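Local coordinates for phosphate-binding protein (Xanthomonas axonopodis pv. citri, PDB 5UB3) that probably acts as a periplasmic ligand-binding receptor of the phosphonate-binding protein family, working as a pair with a diguanylate cyclase, at residues Pro23-Val28 against Val60-Glu65; Gly126-Met131 against Gln273-His278; Gly157-Gly162 against His174-Gly179. All coordinates share one frame; numbering follows the deposited sequence.

Overall arrangement
From the N terminus, helix 14-28 comes first, and interaction 1 closes a loop by bringing its last turns over strand 62-66. That loop is complete before the others begin. Interaction 2 opens at helix 124-136 and closes at the end of helix 259-277, so it spans a long part of the chain. Interaction 3 falls wholly within that span, joining the end of strand 156-160 to the turn leading into strand 178-182. Interactions 2 and 3 touch, Tyr127 packing on Tyr158 and Met160, and Met131 on Tyr158, with centres about 16 Å apart. Interaction 1 lies on the opposite side of the chain's centre, its centre about 27 Å from that of interaction 2.

Interaction 1. Residues Pro23-Val28 against Val60-Glu65; sequences PLLDYV and VDWVSE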
loop_
_atom_site.group_PDB
_atom_site.type_symbol
_atom_site.label_atom_id
_atom_site.label_comp_id
_atom_site.label_asym_id
_atom_site.label_seq_id
_atom_site.Cartn_x
_atom_site.Cartn_y
_atom_site.Cartn_z
ATOM N N PRO A 23 5.244 19.097 -1.655
ATOM C CA PRO A 23 6.085 19.705 -0.605
ATOM C C PRO A 23 7.426 18.999 -0.344
ATOM O O PRO A 23 8.465 19.664 -0.268
ATOM C CB PRO A 23 5.199 19.660 0.628
ATOM C CG PRO A 23 3.805 19.663 0.090
ATOM C CD PRO A 23 3.879 18.806 -1.139
ATOM N N LEU A 24 7.433 17.660 -0.245
ATOM C CA LEU A 24 8.710 16.978 0.019
ATOM C C LEU A 24 9.624 17.021 -1.206
ATOM O O LEU A 24 10.859 17.151 -1.050
ATOM C CB LEU A 24 8.485 15.542 0.496
ATOM C CG LEU A 24 9.748 14.761 0.828
ATOM C CD1 LEU A 24 10.470 15.451 1.989
ATOM C CD2 LEU A 24 9.455 13.288 1.138
ATOM N N LEU A 25 9.039 16.937 -2.403
ATOM C CA LEU A 25 9.806 17.070 -3.647
ATOM C C LEU A 25 10.474 18.425 -3.676
ATOM O O LEU A 25 11.636 18.503 -3.982
ATOM C CB LEU A 25 8.931 16.903 -4.865
ATOM C CG LEU A 25 9.611 16.932 -6.213
ATOM C CD1 LEU A 25 10.480 15.694 -6.454
ATOM C CD2 LEU A 25 8.576 17.139 -7.309
ATOM N N ASP A 26 9.748 19.477 -3.301
ATOM C CA ASP A 26 10.325 20.848 -3.196
ATOM C C ASP A 26 11.410 20.978 -2.155
ATOM O O ASP A 26 12.341 21.716 -2.362
ATOM C CB ASP A 26 9.263 21.896 -2.971
ATOM C CG ASP A 26 8.363 22.066 -4.191
ATOM O OD1 ASP A 26 8.651 21.477 -5.239
ATOM O OD2 ASP A 26 7.375 22.767 -4.117
ATOM N N TYR A 27 11.321 20.216 -1.093
ATOM C CA TYR A 27 12.410 20.108 -0.120
ATOM C C TYR A 27 13.618 19.321 -0.692
ATOM O O TYR A 27 14.794 19.737 -0.543
ATOM C CB TYR A 27 11.867 19.480 1.160
ATOM C CG TYR A 27 12.928 19.238 2.164
ATOM C CD1 TYR A 27 13.645 18.044 2.144
ATOM C CD2 TYR A 27 13.255 20.208 3.119
ATOM C CE1 TYR A 27 14.659 17.807 3.049
ATOM C CE2 TYR A 27 14.257 19.966 4.045
ATOM C CZ TYR A 27 14.950 18.765 4.003
ATOM O OH TYR A 27 15.956 18.448 4.872
ATOM N N VAL A 28 13.345 18.216 -1.382
ATOM C CA VAL A 28 14.427 17.323 -1.849
ATOM C C VAL A 28 15.284 17.949 -2.985
ATOM O O VAL A 28 16.521 17.927 -2.954
ATOM C CB VAL A 28 13.812 15.974 -2.286
ATOM C CG1 VAL A 28 14.727 15.140 -3.137
ATOM C CG2 VAL A 28 13.380 15.218 -1.026
ATOM N N VAL A 60 9.390 7.858 -14.065
ATOM C CA VAL A 60 9.328 8.093 -12.668
ATOM C C VAL A 60 10.592 7.571 -12.069
ATOM O O VAL A 60 11.060 6.469 -12.363
ATOM C CB VAL A 60 8.115 7.377 -12.067
ATOM C CG1 VAL A 60 8.150 7.357 -10.541
ATOM C CG2 VAL A 60 6.829 8.058 -12.580
ATOM N N ASP A 61 11.106 8.339 -11.122
ATOM C CA ASP A 61 12.341 7.978 -10.451
ATOM C C ASP A 61 12.183 7.384 -9.083
ATOM O O ASP A 61 12.989 6.569 -8.697
ATOM C CB ASP A 61 13.208 9.166 -10.335
ATOM C CG ASP A 61 13.624 9.712 -11.698
ATOM O OD1 ASP A 61 14.215 8.966 -12.481
ATOM O OD2 ASP A 61 13.345 10.890 -11.954
ATOM N N TRP A 62 11.186 7.829 -8.340
ATOM C CA TRP A 62 11.110 7.601 -6.926
ATOM C C TRP A 62 9.638 7.544 -6.562
ATOM O O TRP A 62 8.869 8.397 -6.992
ATOM C CB TRP A 62 11.861 8.723 -6.213
ATOM C CG TRP A 62 11.521 8.943 -4.768
ATOM C CD1 TRP A 62 11.210 8.004 -3.812
ATOM C CD2 TRP A 62 11.488 10.197 -4.108
ATOM N NE1 TRP A 62 10.944 8.610 -2.601
ATOM C CE2 TRP A 62 11.140 9.953 -2.741
ATOM C CE3 TRP A 62 11.732 11.509 -4.522
ATOM C CZ2 TRP A 62 10.956 10.992 -1.814
ATOM C CZ3 TRP A 62 11.585 12.547 -3.571
ATOM C CH2 TRP A 62 11.193 12.272 -2.249
ATOM N N VAL A 63 9.249 6.474 -5.891
ATOM C CA VAL A 63 7.890 6.356 -5.394
ATOM C C VAL A 63 7.930 6.012 -3.912
ATOM O O VAL A 63 8.852 5.340 -3.465
ATOM C CB VAL A 63 7.066 5.321 -6.147
ATOM C CG1 VAL A 63 6.933 5.652 -7.634
ATOM C CG2 VAL A 63 7.634 3.928 -5.910
ATOM N N SER A 64 6.904 6.429 -3.175
ATOM C CA SER A 64 6.774 6.070 -1.806
ATOM C C SER A 64 5.508 5.272 -1.773
ATOM O O SER A 64 4.500 5.815 -2.101
ATOM C CB SER A 64 6.617 7.294 -0.931
ATOM O OG SER A 64 6.631 6.902 0.438
ATOM N N GLU A 65 5.577 4.000 -1.402
ATOM C CA GLU A 65 4.434 3.023 -1.527
ATOM C C GLU A 65 4.358 2.134 -0.331
ATOM O O GLU A 65 5.374 1.940 0.384
ATOM C CB GLU A 65 4.665 2.078 -2.689
ATOM C CG GLU A 65 4.607 2.735 -4.020
ATOM C CD GLU A 65 3.248 3.251 -4.400
ATOM O OE1 GLU A 65 2.264 2.906 -3.773
ATOM O OE2 GLU A 65 3.217 4.030 -5.374
#
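The indole of Trp62 reaches from its strand toward helix 14-28 and delivers only the far end of its six-membered ring to three aliphatic side chains, Leu24, Leu25 and Val28. Leu24 meets the ring at its edge, close to the ring plane, with CD2 3.9 Å from Trp62 CH2; the two side chains lie nearly perpendicular. Val28 comes in obliquely, one helical turn further on, and its CG2 lies 3.9 Å from Trp62 CH2. The other methyl of the valine also takes part, Val28 CG1 standing 4.1 Å from Trp62 CZ3, so both methyls of Val28 bear on the ring. Leu25 completes the group more loosely, its CD1 4.4 Å from Trp62 CZ3. The CB bond of Trp62 already aims at the helix, and chi1 of 160° keeps the indole extended in that direction; a long, flat side chain suits a place where the axes of helix and strand come no closer than 12.2 Å. Their N-to-C directions make an angle of 138°, nearer antiparallel than parallel, a helix-over-strand layer as found in the alpha/beta lobes of periplasmic binding proteins. Strand 4-8 shares the helix face, Leu7 touching Leu25 and Leu5 touching Val28, while Leu228 and Leu232 of helix 222-235 also lie against Trp62. The polar part of the indole has a separate role: NE1 is hydrogen-bonded to Glu214 OE1, and the other oxygen of that carboxylate bonds to Ser64 OG. No hydrogen bond crosses between helix and strand. The contact therefore relies on buried hydrocarbon surface, and the NE1 bond to Glu214 lets a tryptophan sit in this core without leaving the one polar atom of its side chain without a partner, while probably limiting rotation of the ring.

Interaction 2. Residues Gly126-Met131 against Gln273-His278; sequences GYLLPM and QRVRDH
The Tyr127 ring receives Met131 CG on one face, 3.9 Å over the plane and nearer the ring's periphery than its middle, while Val275 CG1 approaches obliquely, 4.2 Å from Tyr127 CE2. The methionine belongs to the same helix, one turn on, and its CG, turned anti to the carbonyl carbon (chi1 -74°), lies over the tyrosine while CB faces Val275. That CB is 4.0 Å from Val275 CG1 and 4.1 Å from Val275 CG2, so the valine puts both methyls against the base of the methionine. With chi1 at 170°, Val275 turns CG1 to the tyrosine and CG2 to Leu128 O, 3.7 Å away. From the side chain of Leu128, CD2 comes within 4.2 Å of Val275 CG1. A short branched residue suits this place, since the axes of the two helices pass 9.6 Å apart at 91°, nearly perpendicular, and Val275 is the residue of 273-278 that all three partners, Tyr127, Leu128 and Met131, touch. The end of helix 259-277 thus packs across helix 124-136, joining the C-terminal helix to a helix of the alpha/beta fold expected for this periplasmic binding protein family. Around the crossing, Leu132 also touches Val275, and helix 67-75 supplies Leu72, which meets both Leu128 and Arg276; the guanidinium NH1 of Arg276 is hydrogen-bonded to Gln75 OE1. Within helix 124-136 the main chain is irregular: a pi-type turn spans Gly126-Leu128, and Pro130, lacking an N-H, makes no bond to the preceding turn, whereas Met131 N bonds to Tyr127 O at 2.9 Å.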
loop_
_atom_site.group_PDB
_atom_site.type_symbol
_atom_site.label_atom_id
_atom_site.label_comp_id
_atom_site.label_asym_id
_atom_site.label_seq_id
_atom_site.Cartn_x
_atom_site.Cartn_y
_atom_site.Cartn_z
ATOM N N GLY A 126 -5.408 -4.188 1.663
ATOM C CA GLY A 126 -6.781 -4.353 1.183
ATOM C C GLY A 126 -6.920 -5.261 -0.009
ATOM O O GLY A 126 -8.031 -5.402 -0.558
ATOM N N TYR A 127 -5.838 -5.918 -0.408
ATOM C CA TYR A 127 -5.917 -6.949 -1.447
ATOM C C TYR A 127 -4.856 -7.998 -1.255
ATOM O O TYR A 127 -5.132 -9.182 -1.088
ATOM C CB TYR A 127 -5.815 -6.328 -2.878
ATOM C CG TYR A 127 -5.868 -7.312 -3.953
ATOM C CD1 TYR A 127 -7.076 -7.892 -4.326
ATOM C CD2 TYR A 127 -4.720 -7.720 -4.608
ATOM C CE1 TYR A 127 -7.131 -8.814 -5.359
ATOM C CE2 TYR A 127 -4.759 -8.633 -5.616
ATOM C CZ TYR A 127 -5.955 -9.195 -5.984
ATOM O OH TYR A 127 -5.972 -10.120 -6.973
ATOM N N LEU A 128 -3.620 -7.571 -1.273
ATOM C CA LEU A 128 -2.522 -8.547 -1.329
ATOM C C LEU A 128 -2.499 -9.333 -0.081
ATOM O O LEU A 128 -2.506 -10.541 -0.132
ATOM C CB LEU A 128 -1.179 -7.862 -1.595
ATOM C CG LEU A 128 -1.091 -7.241 -2.990
ATOM C CD1 LEU A 128 0.045 -6.204 -3.110
ATOM C CD2 LEU A 128 -1.043 -8.233 -4.148
ATOM N N LEU A 129 -2.428 -8.677 1.067
ATOM C CA LEU A 129 -2.382 -9.397 2.349
ATOM C C LEU A 129 -3.583 -10.251 2.606
ATOM O O LEU A 129 -3.418 -11.414 2.943
ATOM C CB LEU A 129 -2.124 -8.497 3.552
ATOM C CG LEU A 129 -0.784 -7.747 3.484
ATOM C CD1 LEU A 129 -0.596 -6.997 4.812
ATOM C CD2 LEU A 129 0.384 -8.681 3.234
ATOM N N PRO A 130 -4.800 -9.692 2.440
ATOM C CA PRO A 130 -5.914 -10.615 2.682
ATOM C C PRO A 130 -5.970 -11.806 1.704
ATOM O O PRO A 130 -6.325 -12.903 2.125
ATOM C CB PRO A 130 -7.155 -9.746 2.523
ATOM C CG PRO A 130 -6.713 -8.489 1.837
ATOM C CD PRO A 130 -5.260 -8.307 2.282
ATOM N N MET A 131 -5.666 -11.594 0.427
ATOM C CA MET A 131 -5.708 -12.702 -0.509
ATOM C C MET A 131 -4.650 -13.737 -0.133
ATOM O O MET A 131 -4.872 -14.928 -0.209
ATOM C CB MET A 131 -5.459 -12.282 -1.971
ATOM C CG MET A 131 -6.603 -11.575 -2.623
ATOM S SD MET A 131 -8.091 -12.591 -2.686
ATOM C CE MET A 131 -8.131 -12.947 -4.429
ATOM N N GLN A 273 3.968 -12.652 -4.850
ATOM C CA GLN A 273 4.140 -13.405 -6.094
ATOM C C GLN A 273 3.146 -14.543 -6.107
ATOM O O GLN A 273 2.575 -14.864 -7.120
ATOM C CB GLN A 273 5.572 -13.986 -6.239
ATOM C CG GLN A 273 5.826 -14.702 -7.551
ATOM C CD GLN A 273 5.680 -13.749 -8.724
ATOM O OE1 GLN A 273 4.716 -13.818 -9.524
ATOM N NE2 GLN A 273 6.572 -12.809 -8.770
ATOM N N ARG A 274 2.963 -15.156 -4.967
ATOM C CA ARG A 274 2.019 -16.274 -4.871
ATOM C C ARG A 274 0.616 -15.827 -5.168
ATOM O O ARG A 274 -0.146 -16.532 -5.869
ATOM C CB ARG A 274 2.096 -16.865 -3.492
ATOM C CG ARG A 274 1.213 -18.064 -3.290
ATOM C CD ARG A 274 1.286 -18.501 -1.839
ATOM N NE ARG A 274 0.493 -19.686 -1.606
ATOM C CZ ARG A 274 0.395 -20.320 -0.439
ATOM N NH1 ARG A 274 1.021 -19.905 0.666
ATOM N NH2 ARG A 274 -0.347 -21.385 -0.391
ATOM N N VAL A 275 0.237 -14.666 -4.628
ATOM C CA VAL A 275 -1.078 -14.097 -4.937
ATOM C C VAL A 275 -1.204 -13.870 -6.458
ATOM O O VAL A 275 -2.210 -14.215 -7.115
ATOM C CB VAL A 275 -1.328 -12.786 -4.169
ATOM C CG1 VAL A 275 -2.602 -12.094 -4.699
ATOM C CG2 VAL A 275 -1.484 -13.070 -2.688
ATOM N N ARG A 276 -0.149 -13.298 -7.009
ATOM C CA ARG A 276 -0.141 -13.008 -8.424
ATOM C C ARG A 276 -0.206 -14.275 -9.275
ATOM O O ARG A 276 -0.887 -14.312 -10.290
ATOM C CB ARG A 276 1.069 -12.235 -8.756
ATOM C CG ARG A 276 0.965 -10.794 -8.314
ATOM C CD ARG A 276 2.216 -10.102 -8.757
ATOM N NE ARG A 276 2.190 -9.931 -10.213
ATOM C CZ ARG A 276 3.267 -9.828 -10.977
ATOM N NH1 ARG A 276 4.493 -9.815 -10.449
ATOM N NH2 ARG A 276 3.107 -9.693 -12.296
ATOM N N ASP A 277 0.521 -15.292 -8.852
ATOM C CA ASP A 277 0.562 -16.564 -9.566
ATOM C C ASP A 277 -0.808 -17.270 -9.481
ATOM O O ASP A 277 -1.217 -17.887 -10.447
ATOM C CB ASP A 277 1.729 -17.396 -9.052
ATOM C CG ASP A 277 3.060 -16.865 -9.529
ATOM O OD1 ASP A 277 3.068 -16.027 -10.464
ATOM O OD2 ASP A 277 4.098 -17.285 -8.997
ATOM N N HIS A 278 -1.562 -17.086 -8.400
ATOM C CA HIS A 278 -2.773 -17.893 -8.144
ATOM C C HIS A 278 -4.039 -17.041 -8.144
ATOM O O HIS A 278 -4.935 -17.273 -7.345
ATOM C CB HIS A 278 -2.576 -18.764 -6.865
ATOM C CG HIS A 278 -1.333 -19.635 -6.916
ATOM N ND1 HIS A 278 -1.287 -20.842 -7.594
ATOM C CD2 HIS A 278 -0.076 -19.444 -6.427
ATOM C CE1 HIS A 278 -0.075 -21.362 -7.497
ATOM N NE2 HIS A 278 0.681 -20.533 -6.798
#

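Interaction 3. Residues Gly157-Gly162 against His174-Gly179; sequences GYLMVG and HLIDVG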
loop_
_atom_site.group_PDB
_atom_site.type_symbol
_atom_site.label_atom_id
_atom_site.label_comp_id
_atom_site.label_asym_id
_atom_site.label_seq_id
_atom_site.Cartn_x
_atom_site.Cartn_y
_atom_site.Cartn_z
ATOM N N GLY A 157 -15.981 -15.488 -2.112
ATOM C CA GLY A 157 -15.867 -14.675 -3.281
ATOM C C GLY A 157 -15.544 -13.254 -2.868
ATOM O O GLY A 157 -15.910 -12.816 -1.739
ATOM N N TYR A 158 -14.880 -12.535 -3.746
ATOM C CA TYR A 158 -14.528 -11.162 -3.438
ATOM C C TYR A 158 -15.081 -10.211 -4.429
ATOM O O TYR A 158 -15.261 -10.554 -5.612
ATOM C CB TYR A 158 -13.034 -10.953 -3.257
ATOM C CG TYR A 158 -12.213 -11.017 -4.487
ATOM C CD1 TYR A 158 -11.824 -12.215 -4.986
ATOM C CD2 TYR A 158 -11.800 -9.865 -5.141
ATOM C CE1 TYR A 158 -11.059 -12.283 -6.120
ATOM C CE2 TYR A 158 -11.022 -9.926 -6.255
ATOM C CZ TYR A 158 -10.654 -11.137 -6.736
ATOM O OH TYR A 158 -9.881 -11.271 -7.839
ATOM N N LEU A 159 -15.357 -9.018 -3.926
ATOM C CA LEU A 159 -15.778 -7.902 -4.735
ATOM C C LEU A 159 -14.825 -6.725 -4.523
ATOM O O LEU A 159 -14.588 -6.307 -3.377
ATOM C CB LEU A 159 -17.158 -7.487 -4.307
ATOM C CG LEU A 159 -18.213 -8.496 -4.672
ATOM C CD1 LEU A 159 -19.426 -8.334 -3.797
ATOM C CD2 LEU A 159 -18.554 -8.298 -6.134
ATOM N N MET A 160 -14.361 -6.165 -5.621
ATOM C CA MET A 160 -13.534 -4.950 -5.566
ATOM C C MET A 160 -14.461 -3.761 -5.484
ATOM O O MET A 160 -15.212 -3.526 -6.404
ATOM C CB MET A 160 -12.667 -4.817 -6.797
ATOM C CG MET A 160 -11.849 -6.060 -7.074
ATOM S SD MET A 160 -10.563 -6.285 -5.841
ATOM C CE MET A 160 -9.188 -5.959 -6.953
ATOM N N VAL A 161 -14.348 -3.011 -4.398
ATOM C CA VAL A 161 -15.151 -1.807 -4.182
ATOM C C VAL A 161 -14.321 -0.488 -4.255
ATOM O O VAL A 161 -14.858 0.601 -4.052
ATOM C CB VAL A 161 -15.931 -1.940 -2.876
ATOM C CG1 VAL A 161 -16.749 -3.225 -2.851
ATOM C CG2 VAL A 161 -15.025 -1.898 -1.656
ATOM N N GLY A 162 -13.025 -0.599 -4.527
ATOM C CA GLY A 162 -12.114 0.557 -4.661
ATOM C C GLY A 162 -11.621 1.115 -3.325
ATOM O O GLY A 162 -10.532 0.758 -2.813
ATOM N N HIS A 174 -24.765 -4.355 4.708
ATOM C CA HIS A 174 -25.163 -5.735 4.410
ATOM C C HIS A 174 -25.012 -6.100 2.914
ATOM O O HIS A 174 -25.673 -6.998 2.426
ATOM C CB HIS A 174 -26.607 -6.055 4.878
ATOM C CG HIS A 174 -26.781 -6.061 6.358
ATOM N ND1 HIS A 174 -27.141 -4.933 7.073
ATOM C CD2 HIS A 174 -26.674 -7.064 7.260
ATOM C CE1 HIS A 174 -27.236 -5.241 8.353
ATOM N NE2 HIS A 174 -26.943 -6.525 8.495
ATOM N N LEU A 175 -24.151 -5.411 2.180
ATOM C CA LEU A 175 -23.990 -5.749 0.768
ATOM C C LEU A 175 -22.970 -6.839 0.641
ATOM O O LEU A 175 -23.080 -7.628 -0.240
ATOM C CB LEU A 175 -23.552 -4.550 -0.013
ATOM C CG LEU A 175 -24.602 -3.440 0.052
ATOM C CD1 LEU A 175 -23.969 -2.127 -0.375
ATOM C CD2 LEU A 175 -25.831 -3.757 -0.793
ATOM N N ILE A 176 -22.018 -6.895 1.563
ATOM C CA ILE A 176 -20.868 -7.801 1.511
ATOM C C ILE A 176 -20.623 -8.262 2.944
ATOM O O ILE A 176 -20.816 -7.478 3.856
ATOM C CB ILE A 176 -19.650 -7.060 0.916
ATOM C CG1 ILE A 176 -19.966 -6.603 -0.516
ATOM C CG2 ILE A 176 -18.412 -7.960 0.876
ATOM C CD1 ILE A 176 -18.826 -5.862 -1.226
ATOM N N ASP A 177 -20.266 -9.527 3.140
ATOM C CA ASP A 177 -20.195 -10.091 4.447
ATOM C C ASP A 177 -18.939 -9.643 5.219
ATOM O O ASP A 177 -18.991 -9.426 6.431
ATOM C CB ASP A 177 -20.189 -11.608 4.362
ATOM C CG ASP A 177 -21.408 -12.167 3.615
ATOM O OD1 ASP A 177 -22.515 -11.805 3.962
ATOM O OD2 ASP A 177 -21.234 -12.965 2.680
ATOM N N VAL A 178 -17.829 -9.544 4.521
ATOM C CA VAL A 178 -16.535 -9.337 5.197
ATOM C C VAL A 178 -15.761 -8.237 4.540
ATOM O O VAL A 178 -15.819 -8.039 3.318
ATOM C CB VAL A 178 -15.687 -10.629 5.258
ATOM C CG1 VAL A 178 -14.445 -10.428 6.090
ATOM C CG2 VAL A 178 -16.457 -11.859 5.720
ATOM N N GLY A 179 -15.011 -7.480 5.358
ATOM C CA GLY A 179 -14.179 -6.451 4.836
ATOM C C GLY A 179 -12.740 -6.657 5.251
ATOM O O GLY A 179 -12.511 -7.292 6.265
#
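Val161, which packs against Ile176, has its main-chain carbonyl tied down: Val161 O accepts a hydrogen bond from Asn166 ND2 in the helix that follows. This links the loop after strand 156-160 to the first turn of helix 164-172, in a strand-helix-strand unit that continues into strand 178-182, of the alpha/beta kind that builds the lobes of periplasmic binding proteins. Strand 115-118 runs between the two strands and is paired in parallel with each, so the segments 157-162 and 174-179 meet through side chains and share no hydrogen bond. The helix ends in a Schellman motif, with Leu175 N bonded to Phe170 O and His174 N to Val171 O; His174 takes the positive phi (63°) of the C-prime position.

Ile176, two residues after that turn, is the residue that reaches across. Its chain is fully extended at chi2 (-179°), carrying CD1 out to Leu159 and Val161. These two aim their CB bonds at it, while Met160 between them turns away. Leu159 meets the isoleucine obliquely, with CD1 3.6 Å from Ile176 CD1 and 3.7 Å from Ile176 CG1, and even the root of the leucine, its CB, is 3.9 Å from Ile176 CD1. The leucine thus offers both ends of its side chain to a single methyl. An aliphatic residue suits position 176, where Phe170 of the helix and Thr115 and Ala117 of the intervening strand all touch Ile176; Phe170 also touches Val161. The valine is the shorter partner; two residues beyond Leu159, it runs alongside Ile176 in the reverse sense, and the same terminal methyl serves again: Val161 CG1 rests 3.7 Å from Ile176 CD1.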